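Local coordinates for aminotransferase class-III (Ochrobactrum anthropi, PDB 5GHG), which probably transfers amino groups between amines and carbonyl compounds as a class-III transaminase, its cofactor bound here as pyridoxamine 5'-phosphate, at residues A403-V408 and N448-S453; V383-D388 and D421-C426. The protein carries 1 engineered substitution. All coordinates share one frame; numbering follows the deposited sequence.

Contact 1: A403-V408 and N448-S453; sequences AKANAV and NDVQAS
V450 lays one methyl over the backbone of A405, CG2 standing 3.9 Å from A405 CA. The same methyl meets the A405 methyl at 4.1 Å (CG2 to CB), and on the next turn of the facing helix V408 CG2 closes in on it at 4.3 Å. CG2 of V450 lies anti to its own carbonyl carbon, while CG1 is anti to the backbone N (chi1 173°) and comes up to K404. At A405, where the side chain is a single methyl, the two backbones come close, with the CA atoms of A405 and V450 6.4 Å apart.

K404 crosses to the other helix as an almost straight chain, with CG anti to the backbone N, and bends only at its last torsion (chi4 71°). It runs past V450 in the opposite sense, its CE 4.2 Å from V450 CG1, and the bend brings NZ to S453 OG at 3.3 Å, a weak hydrogen bond at the margin of the contact. Beyond V408, the D449 carboxylate approaches at 4.2 Å (V408 CG1 to D449 OD2), but OD2 is engaged in a salt bridge with R412, so the valine only borders an ion pair.

The segment axes pass 10.0 Å apart at 128°, nearer perpendicular than antiparallel. The two helices lie side by side on the sheet face carrying L423: A405 and N406 touch L423, N406 reaches S416 and A418 of strand 414-419, helix 433-455 also packs on L385 and F425, and V450 rests on L370, ahead of strand 371-377.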
ATOM      1  N   ALA B 403     -10.231  23.311  14.285  1.00  7.35           N
ATOM      2  CA  ALA B 403      -8.788  23.447  14.459  1.00 10.43           C
ATOM      3  C   ALA B 403      -8.448  24.185  15.751  1.00 10.16           C
ATOM      4  O   ALA B 403      -7.516  23.796  16.474  1.00  6.22           O
ATOM      5  CB  ALA B 403      -8.162  24.170  13.256  1.00  9.81           C
ATOM      6  N   LYS B 404      -9.184  25.252  16.053  1.00  7.43           N
ATOM      7  CA  LYS B 404      -8.961  25.998  17.282  1.00  9.08           C
ATOM      8  C   LYS B 404      -9.134  25.121  18.511  1.00  8.17           C
ATOM      9  O   LYS B 404      -8.266  25.092  19.400  1.00  6.46           O
ATOM     10  CB  LYS B 404      -9.912  27.198  17.334  1.00 11.13           C
ATOM     11  CG  LYS B 404      -9.684  28.186  18.470  1.00 17.21           C
ATOM     12  CD  LYS B 404     -10.603  29.406  18.275  1.00 17.84           C
ATOM     13  CE  LYS B 404     -10.509  30.405  19.431  1.00 24.63           C
ATOM     14  NZ  LYS B 404      -9.214  31.115  19.405  1.00 22.53           N
ATOM     15  N   ALA B 405     -10.236  24.371  18.573  1.00  5.85           N
ATOM     16  CA  ALA B 405     -10.527  23.572  19.764  1.00  5.81           C
ATOM     17  C   ALA B 405      -9.567  22.378  19.881  1.00  5.25           C
ATOM     18  O   ALA B 405      -9.140  22.029  20.985  1.00  7.75           O
ATOM     19  CB  ALA B 405     -11.981  23.108  19.742  1.00  6.03           C
ATOM     20  N   ASN B 406      -9.202  21.771  18.751  1.00  5.41           N
ATOM     21  CA  ASN B 406      -8.281  20.640  18.757  1.00  4.52           C
ATOM     22  C   ASN B 406      -6.913  21.048  19.307  1.00  4.91           C
ATOM     23  O   ASN B 406      -6.284  20.294  20.042  1.00  4.53           O
ATOM     24  CB  ASN B 406      -8.140  20.089  17.344  1.00  5.03           C
ATOM     25  CG  ASN B 406      -7.555  18.675  17.307  1.00  8.09           C
ATOM     26  OD1 ASN B 406      -7.873  17.849  18.148  1.00 10.13           O
ATOM     27  ND2 ASN B 406      -6.737  18.403  16.322  1.00 11.66           N
ATOM     28  N   ALA B 407      -6.446  22.248  18.947  1.00  4.58           N
ATOM     29  CA  ALA B 407      -5.175  22.740  19.476  1.00  6.44           C
ATOM     30  C   ALA B 407      -5.232  22.936  20.991  1.00  6.21           C
ATOM     31  O   ALA B 407      -4.276  22.617  21.706  1.00  5.48           O
ATOM     32  CB  ALA B 407      -4.783  24.037  18.773  1.00  7.23           C
ATOM     33  N   VAL B 408      -6.343  23.472  21.496  1.00  4.95           N
ATOM     34  CA  VAL B 408      -6.489  23.645  22.937  1.00  5.82           C
ATOM     35  C   VAL B 408      -6.569  22.291  23.636  1.00  4.81           C
ATOM     36  O   VAL B 408      -5.962  22.078  24.689  1.00  3.37           O
ATOM     37  CB  VAL B 408      -7.723  24.509  23.255  1.00  7.34           C
ATOM     38  CG1 VAL B 408      -7.996  24.480  24.764  1.00  6.50           C
ATOM     39  CG2 VAL B 408      -7.503  25.921  22.795  1.00  7.71           C
ATOM     40  N   ASN B 448     -15.188  25.330  27.088  1.00  6.93           N
ATOM     41  CA  ASN B 448     -15.335  26.553  27.887  1.00  7.96           C
ATOM     42  C   ASN B 448     -14.242  27.571  27.560  1.00  9.37           C
ATOM     43  O   ASN B 448     -14.519  28.764  27.411  1.00  8.99           O
ATOM     44  CB  ASN B 448     -15.346  26.210  29.368  1.00  7.42           C
ATOM     45  CG  ASN B 448     -16.615  25.499  29.773  1.00 13.47           C
ATOM     46  OD1 ASN B 448     -17.628  25.588  29.072  1.00 12.45           O
ATOM     47  ND2 ASN B 448     -16.578  24.775  30.867  1.00 11.36           N
ATOM     48  N   ASP B 449     -12.988  27.114  27.444  1.00  8.31           N
ATOM     49  CA  ASP B 449     -11.893  28.008  27.072  1.00  9.31           C
ATOM     50  C   ASP B 449     -12.148  28.657  25.713  1.00  9.91           C
ATOM     51  O   ASP B 449     -11.954  29.867  25.546  1.00 10.05           O
ATOM     52  CB  ASP B 449     -10.569  27.258  27.024  1.00 10.66           C
ATOM     53  CG  ASP B 449      -9.981  27.013  28.405  1.00 19.74           C
ATOM     54  OD1 ASP B 449     -10.533  27.555  29.387  1.00 23.42           O
ATOM     55  OD2 ASP B 449      -8.949  26.270  28.488  1.00 24.10           O
ATOM     56  N   VAL B 450     -12.533  27.859  24.720  1.00  6.02           N
ATOM     57  CA  VAL B 450     -12.745  28.384  23.386  1.00  6.42           C
ATOM     58  C   VAL B 450     -13.907  29.384  23.394  1.00  8.89           C
ATOM     59  O   VAL B 450     -13.837  30.448  22.771  1.00 10.01           O
ATOM     60  CB  VAL B 450     -12.999  27.240  22.383  1.00  7.75           C
ATOM     61  CG1 VAL B 450     -13.382  27.812  21.040  1.00  6.20           C
ATOM     62  CG2 VAL B 450     -11.739  26.367  22.245  1.00  6.97           C
ATOM     63  N   GLN B 451     -14.986  29.042  24.091  1.00  7.36           N
ATOM     64  CA  GLN B 451     -16.124  29.951  24.184  1.00 11.84           C
ATOM     65  C   GLN B 451     -15.713  31.287  24.808  1.00 12.58           C
ATOM     66  O   GLN B 451     -16.058  32.357  24.301  1.00 11.62           O
ATOM     67  CB  GLN B 451     -17.243  29.295  24.981  1.00 13.71           C
ATOM     68  CG  GLN B 451     -18.415  30.207  25.318  1.00 18.78           C
ATOM     69  CD  GLN B 451     -19.224  30.610  24.093  1.00 27.33           C
ATOM     70  OE1 GLN B 451     -18.944  30.178  22.971  1.00 24.52           O
ATOM     71  NE2 GLN B 451     -20.244  31.437  24.305  1.00 34.96           N
ATOM     72  N   ALA B 452     -14.943  31.234  25.895  1.00  8.82           N
ATOM     73  CA  ALA B 452     -14.462  32.465  26.519  1.00 11.77           C
ATOM     74  C   ALA B 452     -13.619  33.275  25.546  1.00 13.10           C
ATOM     75  O   ALA B 452     -13.749  34.503  25.462  1.00 14.40           O
ATOM     76  CB  ALA B 452     -13.670  32.141  27.777  1.00 10.78           C
ATOM     77  N   SER B 453     -12.745  32.605  24.801  1.00  9.52           N
ATOM     78  CA  SER B 453     -11.875  33.294  23.862  1.00 11.24           C
ATOM     79  C   SER B 453     -12.682  33.960  22.747  1.00 16.24           C
ATOM     80  O   SER B 453     -12.368  35.076  22.323  1.00 14.89           O
ATOM     81  CB  SER B 453     -10.853  32.313  23.290  1.00 16.36           C
ATOM     82  OG  SER B 453     -10.309  32.776  22.079  1.00 26.98           O
TER

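Contact 2: V383-D388 and D421-C426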
ATOM      1  N   VAL B 383     -17.966  15.087  17.953  1.00  4.23           N
ATOM      2  CA  VAL B 383     -18.586  16.267  18.554  1.00  3.05           C
ATOM      3  C   VAL B 383     -18.439  17.395  17.556  1.00  3.88           C
ATOM      4  O   VAL B 383     -17.328  17.893  17.333  1.00  3.27           O
ATOM      5  CB  VAL B 383     -17.950  16.620  19.921  1.00  3.34           C
ATOM      6  CG1 VAL B 383     -18.583  17.866  20.504  1.00  2.91           C
ATOM      7  CG2 VAL B 383     -18.094  15.462  20.899  1.00  3.52           C
ATOM      8  N   GLU B 384     -19.538  17.779  16.914  1.00  4.36           N
ATOM      9  CA  GLU B 384     -19.485  18.807  15.880  1.00  4.32           C
ATOM     10  C   GLU B 384     -19.747  20.172  16.491  1.00  5.49           C
ATOM     11  O   GLU B 384     -20.760  20.375  17.170  1.00  5.36           O
ATOM     12  CB  GLU B 384     -20.479  18.533  14.748  1.00  4.65           C
ATOM     13  CG  GLU B 384     -20.339  19.526  13.605  1.00  4.21           C
ATOM     14  CD  GLU B 384     -20.994  19.078  12.307  1.00  6.59           C
ATOM     15  OE1 GLU B 384     -21.367  17.897  12.208  1.00  9.42           O
ATOM     16  OE2 GLU B 384     -21.136  19.919  11.384  1.00  8.40           O
ATOM     17  N   LEU B 385     -18.833  21.102  16.242  1.00  5.05           N
ATOM     18  CA  LEU B 385     -18.844  22.416  16.860  1.00  5.41           C
ATOM     19  C   LEU B 385     -19.440  23.462  15.929  1.00  4.60           C
ATOM     20  O   LEU B 385     -19.219  23.423  14.707  1.00  4.42           O
ATOM     21  CB  LEU B 385     -17.420  22.828  17.257  1.00  5.02           C
ATOM     22  CG  LEU B 385     -16.681  21.848  18.161  1.00  5.60           C
ATOM     23  CD1 LEU B 385     -15.291  22.362  18.486  1.00  7.23           C
ATOM     24  CD2 LEU B 385     -17.475  21.565  19.443  1.00  5.40           C
ATOM     25  N   VAL B 386     -20.162  24.410  16.514  1.00  5.72           N
ATOM     26  CA  VAL B 386     -20.778  25.527  15.794  1.00  7.27           C
ATOM     27  C   VAL B 386     -20.757  26.732  16.731  1.00  8.10           C
ATOM     28  O   VAL B 386     -20.638  26.587  17.942  1.00  8.44           O
ATOM     29  CB  VAL B 386     -22.239  25.208  15.374  1.00  7.07           C
ATOM     30  CG1 VAL B 386     -22.291  24.017  14.432  1.00  6.09           C
ATOM     31  CG2 VAL B 386     -23.082  24.920  16.591  1.00  9.48           C
ATOM     32  N   THR B 387     -20.883  27.931  16.163  1.00 11.22           N
ATOM     33  CA  THR B 387     -21.147  29.111  16.991  1.00 12.95           C
ATOM     34  C   THR B 387     -22.581  29.604  16.910  1.00 13.67           C
ATOM     35  O   THR B 387     -23.006  30.370  17.774  1.00 14.65           O
ATOM     36  CB  THR B 387     -20.205  30.271  16.631  1.00 16.08           C
ATOM     37  OG1 THR B 387     -20.250  30.524  15.225  1.00 17.35           O
ATOM     38  CG2 THR B 387     -18.782  29.932  17.034  1.00 14.27           C
ATOM     39  N   ASP B 388     -23.336  29.176  15.904  1.00 13.98           N
ATOM     40  CA  ASP B 388     -24.752  29.531  15.768  1.00 12.46           C
ATOM     41  C   ASP B 388     -25.509  28.221  15.604  1.00 10.79           C
ATOM     42  O   ASP B 388     -25.481  27.613  14.525  1.00  9.98           O
ATOM     43  CB  ASP B 388     -24.952  30.485  14.589  1.00 15.49           C
ATOM     44  CG  ASP B 388     -26.426  30.922  14.413  1.00 21.56           C
ATOM     45  OD1 ASP B 388     -27.355  30.183  14.822  1.00 17.47           O
ATOM     46  OD2 ASP B 388     -26.629  32.005  13.842  1.00 25.37           O
ATOM     47  N   ASP B 421     -15.095  20.813  11.444  1.00  7.21           N
ATOM     48  CA  ASP B 421     -15.422  21.299  12.777  1.00  5.98           C
ATOM     49  C   ASP B 421     -15.893  20.193  13.715  1.00  5.57           C
ATOM     50  O   ASP B 421     -16.426  20.481  14.781  1.00  4.95           O
ATOM     51  CB  ASP B 421     -16.466  22.427  12.693  1.00  7.69           C
ATOM     52  CG  ASP B 421     -15.880  23.718  12.139  1.00 10.29           C
ATOM     53  OD1 ASP B 421     -14.642  23.883  12.252  1.00  8.85           O
ATOM     54  OD2 ASP B 421     -16.623  24.557  11.602  1.00 11.86           O
ATOM     55  N   THR B 422     -15.679  18.931  13.355  1.00  4.53           N
ATOM     56  CA  THR B 422     -15.984  17.809  14.222  1.00  4.62           C
ATOM     57  C   THR B 422     -14.711  17.319  14.896  1.00  4.98           C
ATOM     58  O   THR B 422     -13.717  17.039  14.221  1.00  6.06           O
ATOM     59  CB  THR B 422     -16.641  16.658  13.434  1.00  5.54           C
ATOM     60  OG1 THR B 422     -17.871  17.115  12.854  1.00  5.54           O
ATOM     61  CG2 THR B 422     -16.942  15.467  14.357  1.00  3.91           C
ATOM     62  N   LEU B 423     -14.738  17.231  16.215  1.00  3.13           N
ATOM     63  CA  LEU B 423     -13.689  16.551  16.979  1.00  4.63           C
ATOM     64  C   LEU B 423     -14.078  15.090  17.175  1.00  4.32           C
ATOM     65  O   LEU B 423     -15.181  14.797  17.635  1.00  4.84           O
ATOM     66  CB  LEU B 423     -13.503  17.202  18.350  1.00  3.60           C
ATOM     67  CG  LEU B 423     -13.128  18.679  18.361  1.00  7.35           C
ATOM     68  CD1 LEU B 423     -12.946  19.142  19.798  1.00  8.20           C
ATOM     69  CD2 LEU B 423     -11.881  18.906  17.543  1.00  7.41           C
ATOM     70  N   ALA B 424     -13.166  14.178  16.840  1.00  4.08           N
ATOM     71  CA  ALA B 424     -13.464  12.751  16.951  1.00  5.97           C
ATOM     72  C   ALA B 424     -12.799  12.154  18.180  1.00  7.36           C
ATOM     73  O   ALA B 424     -11.752  12.614  18.639  1.00  6.51           O
ATOM     74  CB  ALA B 424     -13.012  11.989  15.706  1.00  7.33           C
ATOM     75  N   PHE B 425     -13.428  11.118  18.717  1.00  5.22           N
ATOM     76  CA  PHE B 425     -12.895  10.358  19.833  1.00  3.69           C
ATOM     77  C   PHE B 425     -13.013   8.878  19.478  1.00  6.60           C
ATOM     78  O   PHE B 425     -14.091   8.406  19.112  1.00  6.05           O
ATOM     79  CB  PHE B 425     -13.620  10.712  21.118  1.00  6.88           C
ATOM     80  CG  PHE B 425     -13.455  12.149  21.480  1.00  9.42           C
ATOM     81  CD1 PHE B 425     -12.415  12.555  22.294  1.00  8.80           C
ATOM     82  CD2 PHE B 425     -14.281  13.113  20.914  1.00  6.80           C
ATOM     83  CE1 PHE B 425     -12.227  13.886  22.591  1.00 10.75           C
ATOM     84  CE2 PHE B 425     -14.094  14.445  21.197  1.00  7.82           C
ATOM     85  CZ  PHE B 425     -13.067  14.842  22.036  1.00 11.40           C
ATOM     86  N   CYS B 426     -11.891   8.171  19.542  1.00  3.88           N
ATOM     87  CA  CYS B 426     -11.824   6.770  19.155  1.00  3.56           C
ATOM     88  C   CYS B 426     -10.672   6.134  19.926  1.00  3.49           C
ATOM     89  O   CYS B 426      -9.653   5.738  19.348  1.00  2.92           O
ATOM     90  CB  CYS B 426     -11.619   6.657  17.639  1.00  6.88           C
ATOM     91  SG  CYS B 426     -11.579   5.002  16.952  1.00  8.89           S
TER
HETATM   92  O   HOH W   1     -19.287  24.106  11.942  1.00 14.36           O
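Two backbone N-H groups grip D421 OD1, that of G402 and, more weakly, that of G399. G402 lies in the first turn of helix 400-411 and G399 just before it, and the helix N-terminal end would be expected to stabilise the negative charge. The other carboxylate oxygen, OD2, accepts a hydrogen bond from water 1 at 2.7 Å, and the same water donates to L385 O at 2.8 Å. Since L385 N also binds D421 O directly at 2.9 Å, the two residues are joined at both backbone polar groups of L385, once directly and once through water.

Further along, V383 and L423 form an antiparallel hydrogen-bonded pair. V383 N lies in the plane of the L423 carbonyl and gives a bond of 2.8 Å to its O, nearly straight at 162°. The return bond from L423 N to V383 O is 2.9 Å, with the donor lifted above the carbonyl plane.

On the face of E384 and T422, a non-hydrogen-bonded pair, T422 OG1 lies 3.5 Å from E384 CB and follows the extended chain out to its carboxylate, which salt bridges to R188 and R375 hold; R375 also gives OG1 a weak hydrogen bond. The face of V383 and L423 is apolar: L385 CD1 meets L423 CD1 at 4.2 Å, and V383 CG2 approaches F425 CE2 obliquely at 4.1 Å.

Strand 380-385 runs parallel to strand 414-419, reached through helix 400-411, and strand 422-425 is inserted between them: a split beta-alpha-beta unit, consistent with the C-terminal small domain of fold-type I aminotransferases.

In the fold
The segments alternate along the chain: strand 380-385 leads into helix 400-411, and strand 422-425 into helix 433-455, so each contact joins the same two strand-helix units, with strand 414-419 between them. The contact centres are 11 Å apart and they touch directly. A405 CB packs on L385 CD1 at 3.6 Å, and N406 CB on L423 CD2 at 3.9 Å, so contact 1 closes the helical layer over the sheet of contact 2, which L443 and L447 of helix 433-455 reach as well. Contact 2 is centred about 17 Å from the chain centre and contact 1 about 26 Å. Neither includes a residue of the pyridoxamine phosphate pocket; both are packing within these strands and helices.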